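DNA endonuclease I-HmuI (PDB 1U3E) probably acts as a site-specific DNA endonuclease of the HNH family, binding and cutting DNA in the homing of a phage intron. Local coordinates at residues F63-K76 and S85-V97. Residues are numbered along the deposited sequence; the frame is centred on the assembly and turned at random.
Sequences FCEGYEEGLVVDHK and STNLRWVTQKINV. With MN (manganese (II) ion), chain K; nucleotides of chain C; nucleotides of chain A.
Trp90 lies between Tyr67 and Val73, its indole plane gripped from opposite faces. On one face Tyr67 turns its ring edge down onto the six-membered ring in a T-shaped stack, planes at 87° and centroids 4.8 Å apart, while its CB sits over the five-membered ring. Val73 presses CG2 against the other face in a CH-pi contact. The carbonyl oxygens of Cys64 and Glu65 lie at the indole edge, and NE1 has a weak hydrogen bond to the carbonyl of Ala60 in helix 55-63. Further along the same sheet face, Leu88 holds CD2 over the centre of the His75 imidazole, 3.5 Å from its centroid. This leaves the ring edge for polar partners: ND1 donates in plane to OP2 of DG1 of chain C at 2.9 Å, and NE2 is hydrogen-bonded to Asn83. Strands 72-75 and 88-91 form the antiparallel hairpin of the beta-beta-alpha-metal fold of HNH nucleases, with helix 93-103 following. Paired backbone bonds join Val72 to Val91, and a further bond runs from Asp74 N to Arg89 O. Asp74 and Arg89 extend side by side from the other sheet face. The Asp74 carboxylate serves two cations: OD1 binds manganese at 2.5 Å, and OD2 receives Arg89 NE through its anti lone pair at 2.8 Å. That bond lies in the guanidinium plane, although the carboxylate is turned 56° from it; the salt bridge probably steadies the metal ligand. From the helix, Asn96 OD1 also coordinates manganese, at 2.4 Å, and OP3 of DG1 of chain C and two waters are further ligands. Where the connecting loop leaves the strands, the extended side chain of Lys76 runs alongside 86-88, its backbone N bonded to Asn87 O and its NZ to Thr86 O.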
loop_
_atom_site.group_PDB
_atom_site.type_symbol
_atom_site.label_atom_id
_atom_site.label_comp_id
_atom_site.label_asym_id
_atom_site.label_seq_id
_atom_site.Cartn_x
_atom_site.Cartn_y
_atom_site.Cartn_z
ATOM N N PHE D 63 -18.282 19.332 -0.009
ATOM C CA PHE D 63 -18.101 20.439 0.926
ATOM C C PHE D 63 -16.662 20.872 1.190
ATOM O O PHE D 63 -16.403 21.519 2.193
ATOM C CB PHE D 63 -18.753 20.106 2.273
ATOM C CG PHE D 63 -20.144 19.555 2.162
ATOM C CD1 PHE D 63 -20.363 18.188 2.163
ATOM C CD2 PHE D 63 -21.234 20.400 2.058
ATOM C CE1 PHE D 63 -21.644 17.668 2.067
ATOM C CE2 PHE D 63 -22.523 19.889 1.958
ATOM C CZ PHE D 63 -22.726 18.521 1.963
ATOM N N CYS D 64 -15.728 20.541 0.304
ATOM C CA CYS D 64 -14.338 20.915 0.534
ATOM C C CYS D 64 -13.594 21.468 -0.672
ATOM O O CYS D 64 -13.335 20.744 -1.631
ATOM C CB CYS D 64 -13.572 19.716 1.073
ATOM S SG CYS D 64 -14.072 19.204 2.706
ATOM N N GLU D 65 -13.227 22.745 -0.615
ATOM C CA GLU D 65 -12.487 23.362 -1.711
ATOM C C GLU D 65 -11.105 22.694 -1.809
ATOM O O GLU D 65 -10.588 22.136 -0.834
ATOM C CB GLU D 65 -12.307 24.871 -1.471
ATOM C CG GLU D 65 -13.578 25.628 -1.058
ATOM C CD GLU D 65 -14.630 25.739 -2.169
ATOM O OE1 GLU D 65 -15.831 25.899 -1.844
ATOM O OE2 GLU D 65 -14.259 25.682 -3.364
ATOM N N GLY D 66 -10.516 22.718 -2.997
ATOM C CA GLY D 66 -9.197 22.149 -3.141
ATOM C C GLY D 66 -9.060 20.920 -3.993
ATOM O O GLY D 66 -7.942 20.489 -4.241
ATOM N N TYR D 67 -10.168 20.350 -4.450
ATOM C CA TYR D 67 -10.061 19.155 -5.268
ATOM C C TYR D 67 -9.308 19.385 -6.571
ATOM O O TYR D 67 -9.612 20.302 -7.329
ATOM C CB TYR D 67 -11.438 18.571 -5.601
ATOM C CG TYR D 67 -11.343 17.466 -6.644
ATOM C CD1 TYR D 67 -11.151 16.137 -6.272
ATOM C CD2 TYR D 67 -11.318 17.772 -8.009
ATOM C CE1 TYR D 67 -10.921 15.141 -7.237
ATOM C CE2 TYR D 67 -11.086 16.792 -8.972
ATOM C CZ TYR D 67 -10.885 15.478 -8.587
ATOM O OH TYR D 67 -10.614 14.517 -9.550
ATOM N N GLU D 68 -8.332 18.516 -6.818
ATOM C CA GLU D 68 -7.515 18.522 -8.023
ATOM C C GLU D 68 -7.278 17.070 -8.407
ATOM O O GLU D 68 -7.185 16.203 -7.546
ATOM C CB GLU D 68 -6.174 19.213 -7.782
ATOM C CG GLU D 68 -6.245 20.725 -7.764
ATOM C CD GLU D 68 -7.021 21.283 -8.947
ATOM O OE1 GLU D 68 -7.109 20.594 -9.984
ATOM O OE2 GLU D 68 -7.538 22.417 -8.849
ATOM N N GLU D 69 -7.185 16.799 -9.700
ATOM C CA GLU D 69 -6.968 15.433 -10.153
ATOM C C GLU D 69 -5.808 14.772 -9.431
ATOM O O GLU D 69 -4.768 15.397 -9.173
ATOM C CB GLU D 69 -6.701 15.405 -11.658
ATOM C CG GLU D 69 -6.206 14.067 -12.177
ATOM C CD GLU D 69 -5.732 14.140 -13.610
ATOM O OE1 GLU D 69 -5.237 13.127 -14.127
ATOM O OE2 GLU D 69 -5.855 15.211 -14.229
ATOM N N GLY D 70 -6.009 13.499 -9.112
ATOM C CA GLY D 70 -4.990 12.712 -8.449
ATOM C C GLY D 70 -4.882 12.946 -6.963
ATOM O O GLY D 70 -4.205 12.198 -6.264
ATOM N N LEU D 71 -5.541 13.990 -6.472
ATOM C CA LEU D 71 -5.478 14.297 -5.048
ATOM C C LEU D 71 -6.183 13.252 -4.237
ATOM O O LEU D 71 -6.973 12.470 -4.760
ATOM C CB LEU D 71 -6.047 15.685 -4.743
ATOM C CG LEU D 71 -5.072 16.792 -5.140
ATOM C CD1 LEU D 71 -5.596 18.111 -4.667
ATOM C CD2 LEU D 71 -3.714 16.526 -4.531
ATOM N N VAL D 72 -5.891 13.259 -2.949
ATOM C CA VAL D 72 -6.430 12.279 -2.034
ATOM C C VAL D 72 -7.091 12.992 -0.845
ATOM O O VAL D 72 -6.665 14.076 -0.448
ATOM C CB VAL D 72 -5.255 11.332 -1.617
ATOM C CG1 VAL D 72 -4.805 11.609 -0.207
ATOM C CG2 VAL D 72 -5.634 9.899 -1.847
ATOM N N VAL D 73 -8.150 12.400 -0.300
ATOM C CA VAL D 73 -8.862 12.998 0.827
ATOM C C VAL D 73 -8.286 12.570 2.152
ATOM O O VAL D 73 -8.243 11.390 2.469
ATOM C CB VAL D 73 -10.367 12.636 0.827
ATOM C CG1 VAL D 73 -11.019 13.117 2.131
ATOM C CG2 VAL D 73 -11.057 13.282 -0.359
ATOM N N ASP D 74 -7.876 13.544 2.948
ATOM C CA ASP D 74 -7.278 13.249 4.237
ATOM C C ASP D 74 -8.171 13.539 5.433
ATOM O O ASP D 74 -8.986 14.460 5.404
ATOM C CB ASP D 74 -5.981 14.039 4.358
ATOM C CG ASP D 74 -5.458 14.094 5.767
ATOM O OD1 ASP D 74 -5.370 13.025 6.415
ATOM O OD2 ASP D 74 -5.124 15.214 6.214
ATOM N N HIS D 75 -8.021 12.715 6.470
ATOM C CA HIS D 75 -8.741 12.864 7.734
ATOM C C HIS D 75 -7.732 13.527 8.658
ATOM O O HIS D 75 -6.854 12.850 9.188
ATOM C CB HIS D 75 -9.094 11.512 8.332
ATOM C CG HIS D 75 -10.299 10.877 7.726
ATOM N ND1 HIS D 75 -10.305 10.358 6.451
ATOM C CD2 HIS D 75 -11.538 10.665 8.228
ATOM C CE1 HIS D 75 -11.497 9.851 6.194
ATOM N NE2 HIS D 75 -12.264 10.025 7.255
ATOM N N LYS D 76 -7.853 14.836 8.847
ATOM C CA LYS D 76 -6.918 15.577 9.681
ATOM C C LYS D 76 -6.547 14.888 10.986
ATOM O O LYS D 76 -5.368 14.696 11.287
ATOM C CB LYS D 76 -7.476 16.967 10.003
ATOM C CG LYS D 76 -7.660 17.890 8.807
ATOM C CD LYS D 76 -8.365 19.170 9.220
ATOM C CE LYS D 76 -8.706 20.019 8.017
ATOM N NZ LYS D 76 -9.343 21.312 8.392
ATOM N N SER D 85 -17.017 17.381 7.329
ATOM C CA SER D 85 -16.240 18.001 6.276
ATOM C C SER D 85 -15.107 18.812 6.864
ATOM O O SER D 85 -14.049 18.949 6.253
ATOM C CB SER D 85 -17.134 18.890 5.407
ATOM O OG SER D 85 -17.742 19.909 6.176
ATOM N N THR D 86 -15.322 19.370 8.045
ATOM C CA THR D 86 -14.284 20.181 8.668
ATOM C C THR D 86 -13.032 19.390 9.028
ATOM O O THR D 86 -11.964 19.974 9.214
ATOM C CB THR D 86 -14.793 20.884 9.940
ATOM O OG1 THR D 86 -15.236 19.904 10.883
ATOM C CG2 THR D 86 -15.935 21.829 9.610
ATOM N N ASN D 87 -13.165 18.068 9.123
ATOM C CA ASN D 87 -12.037 17.190 9.446
ATOM C C ASN D 87 -11.311 16.629 8.215
ATOM O O ASN D 87 -10.271 15.984 8.344
ATOM C CB ASN D 87 -12.515 16.014 10.292
ATOM C CG ASN D 87 -11.372 15.127 10.740
ATOM O OD1 ASN D 87 -10.388 15.612 11.282
ATOM N ND2 ASN D 87 -11.501 13.823 10.527
ATOM N N LEU D 88 -11.869 16.872 7.031
ATOM C CA LEU D 88 -11.316 16.379 5.779
ATOM C C LEU D 88 -10.708 17.504 4.948
ATOM O O LEU D 88 -11.035 18.670 5.133
ATOM C CB LEU D 88 -12.429 15.682 4.992
ATOM C CG LEU D 88 -13.222 14.657 5.813
ATOM C CD1 LEU D 88 -14.459 14.204 5.067
ATOM C CD2 LEU D 88 -12.333 13.484 6.131
ATOM N N ARG D 89 -9.825 17.149 4.022
ATOM C CA ARG D 89 -9.172 18.134 3.166
ATOM C C ARG D 89 -8.436 17.459 2.008
ATOM O O ARG D 89 -7.814 16.409 2.180
ATOM C CB ARG D 89 -8.169 18.927 3.981
ATOM C CG ARG D 89 -7.102 18.043 4.567
ATOM C CD ARG D 89 -5.910 18.834 5.011
ATOM N NE ARG D 89 -4.877 17.967 5.563
ATOM C CZ ARG D 89 -3.617 18.346 5.736
ATOM N NH1 ARG D 89 -3.247 19.580 5.400
ATOM N NH2 ARG D 89 -2.732 17.489 6.229
ATOM N N TRP D 90 -8.501 18.062 0.829
ATOM C CA TRP D 90 -7.821 17.490 -0.320
ATOM C C TRP D 90 -6.330 17.698 -0.203
ATOM O O TRP D 90 -5.846 18.829 -0.162
ATOM C CB TRP D 90 -8.341 18.107 -1.610
ATOM C CG TRP D 90 -9.731 17.727 -1.863
ATOM C CD1 TRP D 90 -10.847 18.458 -1.583
ATOM C CD2 TRP D 90 -10.183 16.494 -2.425
ATOM N NE1 TRP D 90 -11.972 17.757 -1.941
ATOM C CE2 TRP D 90 -11.593 16.547 -2.462
ATOM C CE3 TRP D 90 -9.533 15.350 -2.903
ATOM C CZ2 TRP D 90 -12.365 15.499 -2.962
ATOM C CZ3 TRP D 90 -10.300 14.312 -3.397
ATOM C CH2 TRP D 90 -11.704 14.393 -3.424
ATOM N N VAL D 91 -5.598 16.599 -0.151
ATOM C CA VAL D 91 -4.161 16.676 -0.010
ATOM C C VAL D 91 -3.443 15.808 -1.022
ATOM O O VAL D 91 -4.045 14.962 -1.667
ATOM C CB VAL D 91 -3.760 16.289 1.434
ATOM C CG1 VAL D 91 -2.323 15.835 1.502
ATOM C CG2 VAL D 91 -3.967 17.488 2.353
ATOM N N THR D 92 -2.147 16.056 -1.153
ATOM C CA THR D 92 -1.259 15.354 -2.070
ATOM C C THR D 92 -0.718 14.106 -1.362
ATOM O O THR D 92 -0.277 14.193 -0.226
ATOM C CB THR D 92 -0.121 16.317 -2.474
ATOM O OG1 THR D 92 0.264 16.055 -3.809
ATOM C CG2 THR D 92 1.083 16.148 -1.606
ATOM N N GLN D 93 -0.759 12.947 -2.013
ATOM C CA GLN D 93 -0.284 11.717 -1.369
ATOM C C GLN D 93 1.075 11.868 -0.699
ATOM O O GLN D 93 1.368 11.172 0.261
ATOM C CB GLN D 93 -0.212 10.550 -2.362
ATOM C CG GLN D 93 -1.553 9.892 -2.701
ATOM C CD GLN D 93 -1.574 8.383 -2.431
ATOM O OE1 GLN D 93 -2.293 7.626 -3.090
ATOM N NE2 GLN D 93 -0.797 7.949 -1.447
ATOM N N LYS D 94 1.906 12.764 -1.217
ATOM C CA LYS D 94 3.220 13.004 -0.640
ATOM C C LYS D 94 2.995 13.656 0.703
ATOM O O LYS D 94 3.563 13.238 1.715
ATOM C CB LYS D 94 4.036 13.941 -1.534
ATOM C CG LYS D 94 5.381 14.393 -0.968
ATOM C CD LYS D 94 6.298 13.211 -0.687
ATOM C CE LYS D 94 7.625 13.650 -0.063
ATOM N NZ LYS D 94 8.531 14.345 -1.035
ATOM N N ILE D 95 2.146 14.676 0.713
ATOM C CA ILE D 95 1.843 15.389 1.944
ATOM C C ILE D 95 1.185 14.504 2.998
ATOM O O ILE D 95 1.502 14.608 4.182
ATOM C CB ILE D 95 0.962 16.609 1.664
ATOM C CG1 ILE D 95 1.798 17.674 0.979
ATOM C CG2 ILE D 95 0.399 17.168 2.957
ATOM C CD1 ILE D 95 1.020 18.887 0.577
ATOM N N ASN D 96 0.284 13.625 2.575
ATOM C CA ASN D 96 -0.379 12.752 3.528
ATOM C C ASN D 96 0.648 11.863 4.215
ATOM O O ASN D 96 0.514 11.541 5.393
ATOM C CB ASN D 96 -1.447 11.901 2.838
ATOM C CG ASN D 96 -2.379 11.207 3.834
ATOM O OD1 ASN D 96 -2.581 11.670 4.963
ATOM N ND2 ASN D 96 -2.967 10.100 3.406
ATOM N N VAL D 97 1.689 11.485 3.489
ATOM C CA VAL D 97 2.712 10.640 4.079
ATOM C C VAL D 97 3.648 11.455 4.960
ATOM O O VAL D 97 4.004 11.027 6.058
ATOM C CB VAL D 97 3.504 9.883 2.991
ATOM C CG1 VAL D 97 4.702 9.208 3.592
ATOM C CG2 VAL D 97 2.612 8.825 2.358
HETATM MN MN MN K . -3.863 11.145 6.958
ATOM O OP3 DG C 1 -5.694 10.418 5.818
ATOM P P DG C 1 -6.689 9.393 5.331
ATOM O OP1 DG C 1 -6.866 8.259 6.313
ATOM O OP2 DG C 1 -7.951 10.017 4.834
ATOM O "O5'" DG C 1 -5.974 8.732 4.037
ATOM C "C5'" DG C 1 -6.732 7.933 3.122
ATOM C "C4'" DG C 1 -6.027 7.841 1.792
ATOM O "O4'" DG C 1 -5.048 6.795 1.878
ATOM C "C3'" DG C 1 -6.932 7.427 0.651
ATOM O "O3'" DG C 1 -7.362 8.550 -0.092
ATOM C "C2'" DG C 1 -6.002 6.659 -0.264
ATOM C "C1'" DG C 1 -4.985 6.061 0.672
ATOM N N9 DG C 1 -5.295 4.676 1.005
ATOM C C8 DG C 1 -5.607 4.176 2.247
ATOM N N7 DG C 1 -5.808 2.887 2.243
ATOM C C5 DG C 1 -5.627 2.521 0.919
ATOM C C6 DG C 1 -5.711 1.266 0.312
ATOM O O6 DG C 1 -5.972 0.180 0.834
ATOM N N1 DG C 1 -5.455 1.335 -1.051
ATOM C C2 DG C 1 -5.157 2.477 -1.738
ATOM N N2 DG C 1 -4.940 2.339 -3.051
ATOM N N3 DG C 1 -5.075 3.667 -1.178
ATOM C C4 DG C 1 -5.319 3.615 0.144
ATOM P P DC A 16 2.505 4.985 -6.573
ATOM O OP1 DC A 16 3.000 6.181 -7.306
ATOM O OP2 DC A 16 3.382 3.790 -6.436
ATOM O "O5'" DC A 16 2.084 5.476 -5.123
ATOM C "C5'" DC A 16 1.158 6.549 -4.972
ATOM C "C4'" DC A 16 1.653 7.516 -3.926
ATOM O "O4'" DC A 16 1.239 7.035 -2.627
ATOM C "C3'" DC A 16 3.173 7.572 -3.871
ATOM O "O3'" DC A 16 3.655 8.847 -3.501
ATOM C "C2'" DC A 16 3.524 6.503 -2.859
ATOM C "C1'" DC A 16 2.347 6.533 -1.891
ATOM N N1 DC A 16 1.988 5.185 -1.425
ATOM C C2 DC A 16 1.694 4.973 -0.080
ATOM O O2 DC A 16 1.695 5.933 0.695
ATOM N N3 DC A 16 1.414 3.726 0.344
ATOM C C4 DC A 16 1.408 2.716 -0.526
ATOM N N4 DC A 16 1.117 1.506 -0.072
ATOM C C5 DC A 16 1.694 2.906 -1.902
ATOM C C6 DC A 16 1.969 4.143 -2.305
ATOM P P DT C 2 -8.866 8.578 -0.618
ATOM O OP1 DT C 2 -9.095 9.903 -1.251
ATOM O OP2 DT C 2 -9.709 8.248 0.562
ATOM O "O5'" DT C 2 -8.886 7.405 -1.710
ATOM C "C5'" DT C 2 -8.157 7.600 -2.943
ATOM C "C4'" DT C 2 -8.402 6.448 -3.892
ATOM O "O4'" DT C 2 -7.653 5.321 -3.410
ATOM C "C3'" DT C 2 -9.849 5.982 -4.017
ATOM O "O3'" DT C 2 -10.552 6.533 -5.104
ATOM C "C2'" DT C 2 -9.678 4.515 -4.313
ATOM C "C1'" DT C 2 -8.352 4.153 -3.748
ATOM N N1 DT C 2 -8.494 3.300 -2.593
ATOM C C2 DT C 2 -8.450 1.975 -2.884
ATOM O O2 DT C 2 -8.341 1.511 -4.009
ATOM N N3 DT C 2 -8.558 1.196 -1.786
ATOM C C4 DT C 2 -8.703 1.581 -0.485
ATOM O O4 DT C 2 -8.803 0.728 0.403
ATOM C C5 DT C 2 -8.725 2.993 -0.263
ATOM C C7 DT C 2 -8.863 3.514 1.135
ATOM C C6 DT C 2 -8.622 3.796 -1.328
HETATM O O HOH W 1 -4.686 11.671 8.600
HETATM O O HOH W 2 -2.054 11.101 7.380
#